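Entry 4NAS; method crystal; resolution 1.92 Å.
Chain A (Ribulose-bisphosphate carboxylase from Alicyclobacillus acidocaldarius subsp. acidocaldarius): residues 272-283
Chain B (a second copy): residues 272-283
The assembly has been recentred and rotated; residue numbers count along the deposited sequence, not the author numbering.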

# COMPACT_ATOMS: atom_id res chain seq x y z
N GLY A 272 -1.69 9.28 -1.96
CA GLY A 272 -1.24 10.45 -1.22
C GLY A 272 -0.71 10.08 0.16
O GLY A 272 0.08 10.81 0.75
N ALA A 273 -1.15 8.95 0.69
CA ALA A 273 -0.68 8.53 2.00
C ALA A 273 0.81 8.19 1.93
O ALA A 273 1.50 8.25 2.93
N LEU A 274 1.29 7.82 0.74
CA LEU A 274 2.72 7.49 0.51
C LEU A 274 3.63 8.67 0.12
O LEU A 274 4.78 8.73 0.55
N TYR A 275 3.12 9.60 -0.68
CA TYR A 275 3.93 10.68 -1.26
C TYR A 275 3.68 12.09 -0.68
O TYR A 275 4.47 13.01 -0.95
N GLY A 276 2.58 12.27 0.05
CA GLY A 276 2.16 13.60 0.48
C GLY A 276 3.20 14.41 1.23
O GLY A 276 3.37 15.59 0.98
N SER A 277 3.91 13.78 2.16
CA SER A 277 4.89 14.51 2.94
C SER A 277 6.16 14.75 2.12
O SER A 277 6.54 13.91 1.34
N PRO A 278 6.82 15.90 2.32
CA PRO A 278 8.07 16.19 1.61
C PRO A 278 9.27 15.37 2.11
O PRO A 278 10.22 15.17 1.35
N ASN A 279 9.22 14.91 3.35
CA ASN A 279 10.41 14.31 3.98
C ASN A 279 10.37 12.81 4.27
O ASN A 279 11.38 12.23 4.77
N TYR A 280 9.22 12.19 3.98
CA TYR A 280 8.97 10.77 4.25
C TYR A 280 8.32 10.09 3.06
O TYR A 280 7.96 10.77 2.11
N GLY A 281 8.19 8.76 3.10
CA GLY A 281 7.48 8.03 2.07
C GLY A 281 8.21 7.85 0.75
O GLY A 281 9.44 7.72 0.71
N ILE A 282 7.45 7.85 -0.35
CA ILE A 282 7.95 7.52 -1.69
C ILE A 282 7.45 8.59 -2.65
O ILE A 282 6.27 8.92 -2.61
N ALA A 283 8.34 9.15 -3.48
CA ALA A 283 7.98 10.21 -4.45
C ALA A 283 6.79 9.87 -5.34
O ALA A 283 6.63 8.72 -5.75
N GLY B 272 6.35 2.18 7.28
CA GLY B 272 6.86 3.51 7.60
C GLY B 272 6.64 4.53 6.51
O GLY B 272 6.67 5.73 6.76
N ALA B 273 6.42 4.08 5.27
CA ALA B 273 6.13 5.01 4.20
C ALA B 273 4.75 5.61 4.37
O ALA B 273 4.45 6.63 3.76
N LEU B 274 3.91 4.98 5.21
CA LEU B 274 2.56 5.46 5.46
C LEU B 274 2.50 6.29 6.75
O LEU B 274 1.78 7.26 6.81
N TYR B 275 3.28 5.92 7.77
CA TYR B 275 3.10 6.54 9.08
C TYR B 275 4.23 7.45 9.56
O TYR B 275 4.08 8.15 10.57
N GLY B 276 5.35 7.44 8.86
CA GLY B 276 6.55 8.13 9.31
C GLY B 276 6.40 9.62 9.56
O GLY B 276 6.95 10.17 10.52
N SER B 277 5.65 10.27 8.69
CA SER B 277 5.45 11.70 8.81
C SER B 277 4.44 12.01 9.91
O SER B 277 3.44 11.33 10.06
N PRO B 278 4.69 13.08 10.68
CA PRO B 278 3.70 13.46 11.69
C PRO B 278 2.44 14.13 11.11
O PRO B 278 1.46 14.21 11.83
N ASN B 279 2.47 14.57 9.86
CA ASN B 279 1.41 15.41 9.31
C ASN B 279 0.71 14.84 8.07
O ASN B 279 -0.27 15.42 7.60
N TYR B 280 1.22 13.74 7.55
CA TYR B 280 0.63 13.09 6.38
C TYR B 280 0.45 11.59 6.66
O TYR B 280 1.02 11.07 7.63
N GLY B 281 -0.33 10.92 5.81
CA GLY B 281 -0.47 9.47 5.87
C GLY B 281 -1.51 8.91 6.83
O GLY B 281 -2.54 9.53 7.09
N ILE B 282 -1.22 7.73 7.37
CA ILE B 282 -2.12 7.02 8.26
C ILE B 282 -1.36 6.67 9.53
O ILE B 282 -0.23 6.20 9.43
N ALA B 283 -1.96 6.88 10.70
CA ALA B 283 -1.31 6.58 11.98
C ALA B 283 -0.77 5.15 12.10
O ALA B 283 -1.41 4.19 11.65

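When two copies of one segment meet about an approximate twofold axis, each contact tends to occur twice, and residues near the axis meet their own counterparts. The 272-283 stretches of this carboxylase illustrate the principle, burying 613 Å² without a direct hydrogen bond across the contact.

At the apolar centre, L274(A) and L274(B) both adopt the m, t rotamer. Their CA-to-CB bonds run sideways, yet the side-chain ends turn inward, bringing L274(A) CD2 within 3.6 Å of L274(B) CD2. Each leucine also packs on the opposing alanine: A273(A) CB lies 3.6 Å from L274(B) CD2, and L274(A) CD2 lies 3.6 Å from A273(B) CB. I282(A), also m, t, extends the patch, its CG1 4.2 Å from A273(B) CB.

Further out, Y280(A) and Y280(B) are the side chains that point toward the partner. With chi1 at m in both, their rings cover the backbone of G276(B) and S277(B), and of G276(A) and S277(A), respectively. S277(A) CA sits 3.7 Å from the centroid of the Y280(B) ring, over its face, in a CH-pi contact; the reciprocal distance, from S277(B) CA to the Y280(A) ring centroid, is 3.9 Å. G276(A) and G276(B) make this approach possible, since a CB there would clash with CD2 of the opposing tyrosine. P278(A) CD adds a contact of 4.0 Å with Y280(B) CE1.

The serines break the symmetry. S277(A) CB meets S277(B) CB at 3.6 Å, but chi1 is p in chain A and 149° in chain B. S277(B) OG accepts from N279(B) N at 3.0 Å and Y280(B) N at 2.9 Å; S277(A) OG receives only a weak bond from Y280(A) N, at 3.1 Å.

Polar bridging falls to one water, whose oxygen lies 2.6 Å from A273(A) O and 2.6 Å from A273(B) O, within hydrogen-bonding reach of two acceptors that cannot bond each other.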

# COMPACT_ATOMS: atom_id res chain seq x y z
CB ALA A 273 -1.45 7.36 2.50
CB LEU A 274 2.86 6.38 -0.54
CG LEU A 274 2.32 5.00 -0.18
CD1 LEU A 274 2.18 4.09 -1.42
CD2 LEU A 274 3.20 4.36 0.86
CB TYR A 275 3.77 10.71 -2.81
CG TYR A 275 2.45 11.31 -3.35
CD1 TYR A 275 2.20 12.68 -3.30
CD2 TYR A 275 1.47 10.50 -3.92
CE1 TYR A 275 1.01 13.22 -3.78
CE2 TYR A 275 0.26 11.04 -4.40
CZ TYR A 275 0.05 12.39 -4.33
OH TYR A 275 -1.14 12.92 -4.83
CB SER A 277 5.26 13.74 4.20
OG SER A 277 6.20 12.74 3.91
CB PRO A 278 8.30 17.67 1.90
CG PRO A 278 7.65 17.88 3.22
CD PRO A 278 6.42 17.01 3.20
CB ASN A 279 10.72 15.06 5.28
CG ASN A 279 10.93 16.53 5.05
OD1 ASN A 279 11.44 16.93 4.01
ND2 ASN A 279 10.53 17.35 6.01
CB TYR A 280 8.05 10.60 5.48
CG TYR A 280 8.65 11.10 6.79
CD1 TYR A 280 8.56 12.44 7.17
CD2 TYR A 280 9.32 10.22 7.65
CE1 TYR A 280 9.11 12.90 8.35
CE2 TYR A 280 9.87 10.68 8.85
CZ TYR A 280 9.76 12.02 9.19
OH TYR A 280 10.29 12.46 10.38
CB ILE A 282 7.39 6.15 -2.13
CG1 ILE A 282 7.68 5.09 -1.06
CG2 ILE A 282 7.85 5.78 -3.56
CD1 ILE A 282 7.13 3.68 -1.37
CB ALA A 283 9.19 10.58 -5.34
CB ALA B 273 6.24 4.33 2.82
CB LEU B 274 1.55 4.30 5.54
CG LEU B 274 1.27 3.58 4.21
CD1 LEU B 274 0.55 2.27 4.43
CD2 LEU B 274 0.51 4.48 3.24
CB TYR B 275 2.78 5.47 10.13
CG TYR B 275 3.98 4.61 10.52
CD1 TYR B 275 5.03 5.16 11.25
CD2 TYR B 275 4.05 3.25 10.20
CE1 TYR B 275 6.13 4.43 11.60
CE2 TYR B 275 5.15 2.49 10.59
CZ TYR B 275 6.18 3.11 11.28
OH TYR B 275 7.30 2.44 11.70
CB SER B 277 4.96 12.26 7.49
OG SER B 277 4.13 13.38 7.71
CB PRO B 278 4.47 14.44 12.59
CG PRO B 278 5.54 14.97 11.73
CD PRO B 278 5.94 13.84 10.82
CB ASN B 279 1.95 16.79 8.95
CG ASN B 279 2.57 17.50 10.14
OD1 ASN B 279 2.08 17.41 11.26
ND2 ASN B 279 3.67 18.18 9.89
CB TYR B 280 1.53 13.28 5.15
CG TYR B 280 1.69 14.72 4.69
CD1 TYR B 280 2.59 15.58 5.31
CD2 TYR B 280 0.94 15.22 3.63
CE1 TYR B 280 2.75 16.89 4.88
CE2 TYR B 280 1.09 16.54 3.20
CZ TYR B 280 1.99 17.36 3.83
OH TYR B 280 2.15 18.65 3.42
CB ILE B 282 -2.56 5.69 7.61
CG1 ILE B 282 -3.19 5.93 6.24
CG2 ILE B 282 -3.54 4.95 8.49
CD1 ILE B 282 -3.50 4.66 5.51
CB ALA B 283 -2.25 6.87 13.14
O HOH W 1 3.60 9.04 4.21